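Local coordinates for Hcp1 family type VI secretion system effector (Salmonella typhimurium, PDB 5XHH), which probably forms the ring-stacked tube of a type VI secretion system, through which effectors are delivered to target cells, at residues L127-Q139 / T148-I161. Residues are numbered along the deposited sequence; the frame is centred on the assembly and turned at random.
Sequences LSFSTVKQEYVVQ and TITAGYDFKANKEI
Lys133 swings CG away from its own amide nitrogen (chi1 165°), starting opposite its non-hydrogen-bonded partner Gly152 and passing CG, CD and CE over the methyl of Thr150. Thr150 CG2, anti to the nitrogen of Thr150, packs tightly, 3.4 Å from Lys133 CE. A bend at chi3 (-109°) then carries Lys133 CE to 3.5 Å from Ile161 O. Lys133 CA and Gly152 CA come within 3.8 Å, Gly152 bringing no side chain to the pair. On the same face, Thr150 OG1 lies alongside Glu135 CG, while Thr131 CG2 meets the carboxylate of Asp154 at CG, 3.5 Å away; Ile161 CD1 reaches Thr131 CB from across.

Strands 131-137 and 148-154 form an antiparallel hairpin, their directions 166° apart. Paired bonds join Val132 with Tyr153, Gln134 with Ala151 and Tyr136 with Ile149. Beyond the Val132-Tyr153 pair, Phe155 N donates to Ser130 O at 2.7 Å, nearly straight onto the carbonyl. This oxygen also lies at the Phe155 ring edge, in plane, where Val132 CG1 packs nearby; Tyr153 CD2 sits over the ring centre. Asp154 OD1 accepts from Ala157 N in an Asx motif, starting the turn to strand 159-160. Thr131 OG1 bonds Thr102 OG1 on the other flanking strand, 97-102.

Seven backbone bonds thus supply the polar links of this hairpin within the seven-stranded sheet; side chains on the Lys133 face add only van der Waals contact.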
loop_
_atom_site.group_PDB
_atom_site.type_symbol
_atom_site.label_atom_id
_atom_site.label_comp_id
_atom_site.label_asym_id
_atom_site.label_seq_id
_atom_site.Cartn_x
_atom_site.Cartn_y
_atom_site.Cartn_z
ATOM N N LEU A 127 6.059 1.552 -2.060
ATOM C CA LEU A 127 5.462 2.832 -2.417
ATOM C C LEU A 127 5.719 3.803 -1.279
ATOM O O LEU A 127 5.344 3.535 -0.131
ATOM C CB LEU A 127 3.958 2.712 -2.649
ATOM C CG LEU A 127 3.368 1.624 -3.536
ATOM C CD1 LEU A 127 1.857 1.670 -3.446
ATOM C CD2 LEU A 127 3.834 1.764 -4.975
ATOM N N SER A 128 6.357 4.921 -1.582
ATOM C CA SER A 128 6.446 5.956 -0.573
ATOM C C SER A 128 5.149 6.746 -0.578
ATOM O O SER A 128 4.482 6.859 -1.604
ATOM C CB SER A 128 7.635 6.872 -0.839
ATOM O OG SER A 128 7.411 7.580 -2.034
ATOM N N PHE A 129 4.766 7.254 0.590
ATOM C CA PHE A 129 3.568 8.069 0.702
ATOM C C PHE A 129 3.833 9.192 1.692
ATOM O O PHE A 129 4.592 9.026 2.652
ATOM C CB PHE A 129 2.340 7.240 1.144
ATOM C CG PHE A 129 2.520 6.542 2.464
ATOM C CD1 PHE A 129 3.060 5.268 2.519
ATOM C CD2 PHE A 129 2.163 7.160 3.647
ATOM C CE1 PHE A 129 3.236 4.619 3.738
ATOM C CE2 PHE A 129 2.336 6.523 4.866
ATOM C CZ PHE A 129 2.876 5.240 4.908
ATOM N N SER A 130 3.210 10.338 1.461
ATOM C CA SER A 130 3.383 11.416 2.418
ATOM C C SER A 130 2.252 11.519 3.430
ATOM O O SER A 130 2.463 12.112 4.487
ATOM C CB SER A 130 3.577 12.753 1.692
ATOM O OG SER A 130 2.683 12.871 0.625
ATOM N N THR A 131 1.072 10.946 3.162
ATOM C CA THR A 131 -0.001 10.967 4.149
ATOM C C THR A 131 -0.725 9.632 4.171
ATOM O O THR A 131 -0.885 8.973 3.136
ATOM C CB THR A 131 -1.052 12.067 3.890
ATOM O OG1 THR A 131 -2.053 11.556 3.003
ATOM C CG2 THR A 131 -0.428 13.315 3.278
ATOM N N VAL A 132 -1.199 9.260 5.361
ATOM C CA VAL A 132 -1.969 8.030 5.526
ATOM C C VAL A 132 -3.119 8.296 6.478
ATOM O O VAL A 132 -2.972 9.017 7.473
ATOM C CB VAL A 132 -1.109 6.848 6.034
ATOM C CG1 VAL A 132 -0.449 7.165 7.361
ATOM C CG2 VAL A 132 -1.944 5.561 6.145
ATOM N N LYS A 133 -4.265 7.699 6.177
ATOM C CA LYS A 133 -5.424 7.783 7.056
ATOM C C LYS A 133 -5.999 6.389 7.194
ATOM O O LYS A 133 -6.320 5.749 6.188
ATOM C CB LYS A 133 -6.476 8.744 6.505
ATOM C CG LYS A 133 -7.815 8.584 7.179
ATOM C CD LYS A 133 -8.704 9.793 6.953
ATOM C CE LYS A 133 -8.863 10.595 8.246
ATOM N NZ LYS A 133 -9.929 11.651 8.171
ATOM N N GLN A 134 -6.134 5.909 8.420
ATOM C CA GLN A 134 -6.677 4.580 8.629
ATOM C C GLN A 134 -8.065 4.673 9.246
ATOM O O GLN A 134 -8.337 5.557 10.063
ATOM C CB GLN A 134 -5.729 3.721 9.484
ATOM C CG GLN A 134 -5.829 3.837 10.974
ATOM C CD GLN A 134 -4.844 2.890 11.696
ATOM O OE1 GLN A 134 -5.227 1.827 12.190
ATOM N NE2 GLN A 134 -3.587 3.288 11.759
ATOM N N GLU A 135 -8.929 3.756 8.816
ATOM C CA GLU A 135 -10.280 3.564 9.315
ATOM C C GLU A 135 -10.445 2.111 9.721
ATOM O O GLU A 135 -10.175 1.205 8.929
ATOM C CB GLU A 135 -11.323 3.914 8.243
ATOM C CG GLU A 135 -11.244 5.353 7.769
ATOM C CD GLU A 135 -12.110 5.606 6.546
ATOM O OE1 GLU A 135 -11.550 5.994 5.499
ATOM O OE2 GLU A 135 -13.339 5.391 6.631
ATOM N N TYR A 136 -10.892 1.897 10.949
ATOM C CA TYR A 136 -11.190 0.586 11.492
ATOM C C TYR A 136 -12.673 0.543 11.832
ATOM O O TYR A 136 -13.197 1.486 12.423
ATOM C CB TYR A 136 -10.337 0.310 12.749
ATOM C CG TYR A 136 -10.618 -1.037 13.385
ATOM C CD1 TYR A 136 -9.913 -2.172 12.993
ATOM C CD2 TYR A 136 -11.589 -1.176 14.372
ATOM C CE1 TYR A 136 -10.183 -3.405 13.556
ATOM C CE2 TYR A 136 -11.864 -2.402 14.937
ATOM C CZ TYR A 136 -11.154 -3.510 14.534
ATOM O OH TYR A 136 -11.410 -4.734 15.098
ATOM N N VAL A 137 -13.346 -0.548 11.482
ATOM C CA VAL A 137 -14.771 -0.711 11.768
ATOM C C VAL A 137 -14.945 -1.809 12.812
ATOM O O VAL A 137 -14.791 -3.000 12.515
ATOM C CB VAL A 137 -15.579 -1.040 10.510
ATOM C CG1 VAL A 137 -17.037 -1.269 10.893
ATOM C CG2 VAL A 137 -15.433 0.067 9.461
ATOM N N VAL A 138 -15.293 -1.422 14.037
ATOM C CA VAL A 138 -15.565 -2.412 15.071
ATOM C C VAL A 138 -16.890 -3.102 14.766
ATOM O O VAL A 138 -17.826 -2.481 14.246
ATOM C CB VAL A 138 -15.558 -1.739 16.457
ATOM C CG1 VAL A 138 -16.526 -0.566 16.482
ATOM C CG2 VAL A 138 -15.878 -2.742 17.561
ATOM N N GLN A 139 -16.965 -4.402 15.060
ATOM C CA GLN A 139 -18.137 -5.218 14.714
ATOM C C GLN A 139 -18.923 -5.750 15.922
ATOM O O GLN A 139 -18.596 -5.468 17.076
ATOM C CB GLN A 139 -17.707 -6.395 13.834
ATOM C CG GLN A 139 -17.284 -5.985 12.442
ATOM C CD GLN A 139 -16.415 -7.018 11.740
ATOM O OE1 GLN A 139 -16.905 -7.811 10.941
ATOM N NE2 GLN A 139 -15.116 -6.994 12.021
ATOM N N THR A 148 -16.910 3.476 13.335
ATOM C CA THR A 148 -15.566 3.531 12.767
ATOM C C THR A 148 -14.660 4.457 13.567
ATOM O O THR A 148 -15.016 5.606 13.837
ATOM C CB THR A 148 -15.586 3.990 11.303
ATOM O OG1 THR A 148 -15.558 5.421 11.249
ATOM C CG2 THR A 148 -16.829 3.480 10.588
ATOM N N ILE A 149 -13.477 3.952 13.912
ATOM C CA ILE A 149 -12.393 4.737 14.491
ATOM C C ILE A 149 -11.461 5.136 13.357
ATOM O O ILE A 149 -11.111 4.300 12.519
ATOM C CB ILE A 149 -11.643 3.929 15.566
ATOM C CG1 ILE A 149 -12.638 3.208 16.473
ATOM C CG2 ILE A 149 -10.710 4.811 16.370
ATOM C CD1 ILE A 149 -13.589 4.134 17.164
ATOM N N THR A 150 -11.061 6.402 13.319
ATOM C CA THR A 150 -10.252 6.903 12.221
ATOM C C THR A 150 -9.148 7.793 12.768
ATOM O O THR A 150 -9.324 8.486 13.772
ATOM C CB THR A 150 -11.087 7.705 11.201
ATOM O OG1 THR A 150 -12.215 6.935 10.777
ATOM C CG2 THR A 150 -10.266 8.011 9.987
ATOM N N ALA A 151 -8.010 7.776 12.087
ATOM C CA ALA A 151 -6.918 8.665 12.440
ATOM C C ALA A 151 -5.995 8.764 11.238
ATOM O O ALA A 151 -5.793 7.783 10.527
ATOM C CB ALA A 151 -6.142 8.153 13.656
ATOM N N GLY A 152 -5.438 9.940 11.017
ATOM C CA GLY A 152 -4.595 10.133 9.860
ATOM C C GLY A 152 -3.571 11.202 10.133
ATOM O O GLY A 152 -3.733 12.033 11.032
ATOM N N TYR A 153 -2.510 11.181 9.329
ATOM C CA TYR A 153 -1.457 12.164 9.489
ATOM C C TYR A 153 -0.786 12.424 8.148
ATOM O O TYR A 153 -0.610 11.515 7.314
ATOM C CB TYR A 153 -0.434 11.698 10.540
ATOM C CG TYR A 153 0.497 12.764 11.089
ATOM C CD1 TYR A 153 0.106 13.591 12.144
ATOM C CD2 TYR A 153 1.778 12.918 10.583
ATOM C CE1 TYR A 153 0.968 14.555 12.661
ATOM C CE2 TYR A 153 2.644 13.874 11.094
ATOM C CZ TYR A 153 2.235 14.687 12.133
ATOM O OH TYR A 153 3.105 15.633 12.640
ATOM N N ASP A 154 -0.391 13.687 7.981
ATOM C CA ASP A 154 0.334 14.203 6.823
ATOM C C ASP A 154 1.774 14.429 7.261
ATOM O O ASP A 154 2.043 15.316 8.073
ATOM C CB ASP A 154 -0.318 15.505 6.350
ATOM C CG ASP A 154 0.380 16.142 5.161
ATOM O OD1 ASP A 154 1.610 16.015 4.994
ATOM O OD2 ASP A 154 -0.340 16.797 4.385
ATOM N N PHE A 155 2.700 13.642 6.723
ATOM C CA PHE A 155 4.090 13.757 7.143
ATOM C C PHE A 155 4.853 14.826 6.387
ATOM O O PHE A 155 5.974 15.150 6.787
ATOM C CB PHE A 155 4.806 12.412 6.998
ATOM C CG PHE A 155 4.262 11.353 7.914
ATOM C CD1 PHE A 155 4.743 11.217 9.203
ATOM C CD2 PHE A 155 3.241 10.520 7.495
ATOM C CE1 PHE A 155 4.223 10.253 10.053
ATOM C CE2 PHE A 155 2.727 9.560 8.331
ATOM C CZ PHE A 155 3.213 9.425 9.609
ATOM N N LYS A 156 4.288 15.378 5.309
ATOM C CA LYS A 156 4.938 16.498 4.638
ATOM C C LYS A 156 4.672 17.793 5.387
ATOM O O LYS A 156 5.597 18.556 5.673
ATOM C CB LYS A 156 4.452 16.597 3.192
ATOM C CG LYS A 156 5.281 17.507 2.314
ATOM C CD LYS A 156 5.337 16.983 0.878
ATOM C CE LYS A 156 4.017 17.181 0.142
ATOM N NZ LYS A 156 4.059 16.664 -1.269
ATOM N N ALA A 157 3.409 18.041 5.727
ATOM C CA ALA A 157 3.038 19.197 6.525
ATOM C C ALA A 157 3.247 18.978 8.022
ATOM O O ALA A 157 3.256 19.953 8.778
ATOM C CB ALA A 157 1.578 19.559 6.256
ATOM N N ASN A 158 3.421 17.731 8.464
ATOM C CA ASN A 158 3.507 17.387 9.885
ATOM C C ASN A 158 2.258 17.864 10.634
ATOM O O ASN A 158 2.289 18.745 11.496
ATOM C CB ASN A 158 4.797 17.944 10.502
ATOM C CG ASN A 158 6.026 17.175 10.058
ATOM O OD1 ASN A 158 6.895 17.712 9.365
ATOM N ND2 ASN A 158 6.103 15.904 10.449
ATOM N N LYS A 159 1.148 17.222 10.290
ATOM C CA LYS A 159 -0.163 17.644 10.749
ATOM C C LYS A 159 -1.129 16.470 10.669
ATOM O O LYS A 159 -1.039 15.649 9.751
ATOM C CB LYS A 159 -0.658 18.818 9.897
ATOM C CG LYS A 159 -2.109 19.126 10.052
ATOM C CD LYS A 159 -2.454 20.524 9.606
ATOM C CE LYS A 159 -2.925 21.338 10.801
ATOM N NZ LYS A 159 -3.533 22.622 10.386
ATOM N N GLU A 160 -2.051 16.398 11.628
ATOM C CA GLU A 160 -3.142 15.437 11.552
ATOM C C GLU A 160 -4.099 15.803 10.420
ATOM O O GLU A 160 -4.242 16.969 10.059
ATOM C CB GLU A 160 -3.887 15.391 12.883
ATOM C CG GLU A 160 -4.986 14.362 12.960
ATOM C CD GLU A 160 -5.494 14.162 14.378
ATOM O OE1 GLU A 160 -5.378 15.095 15.202
ATOM O OE2 GLU A 160 -5.987 13.053 14.672
ATOM N N ILE A 161 -4.742 14.790 9.841
ATOM C CA ILE A 161 -5.776 15.014 8.830
ATOM C C ILE A 161 -6.964 14.129 9.148
ATOM O O ILE A 161 -6.786 13.047 9.710
ATOM C CB ILE A 161 -5.266 14.740 7.383
ATOM C CG1 ILE A 161 -4.667 13.330 7.268
ATOM C CG2 ILE A 161 -4.262 15.785 6.947
ATOM C CD1 ILE A 161 -4.186 12.989 5.874
#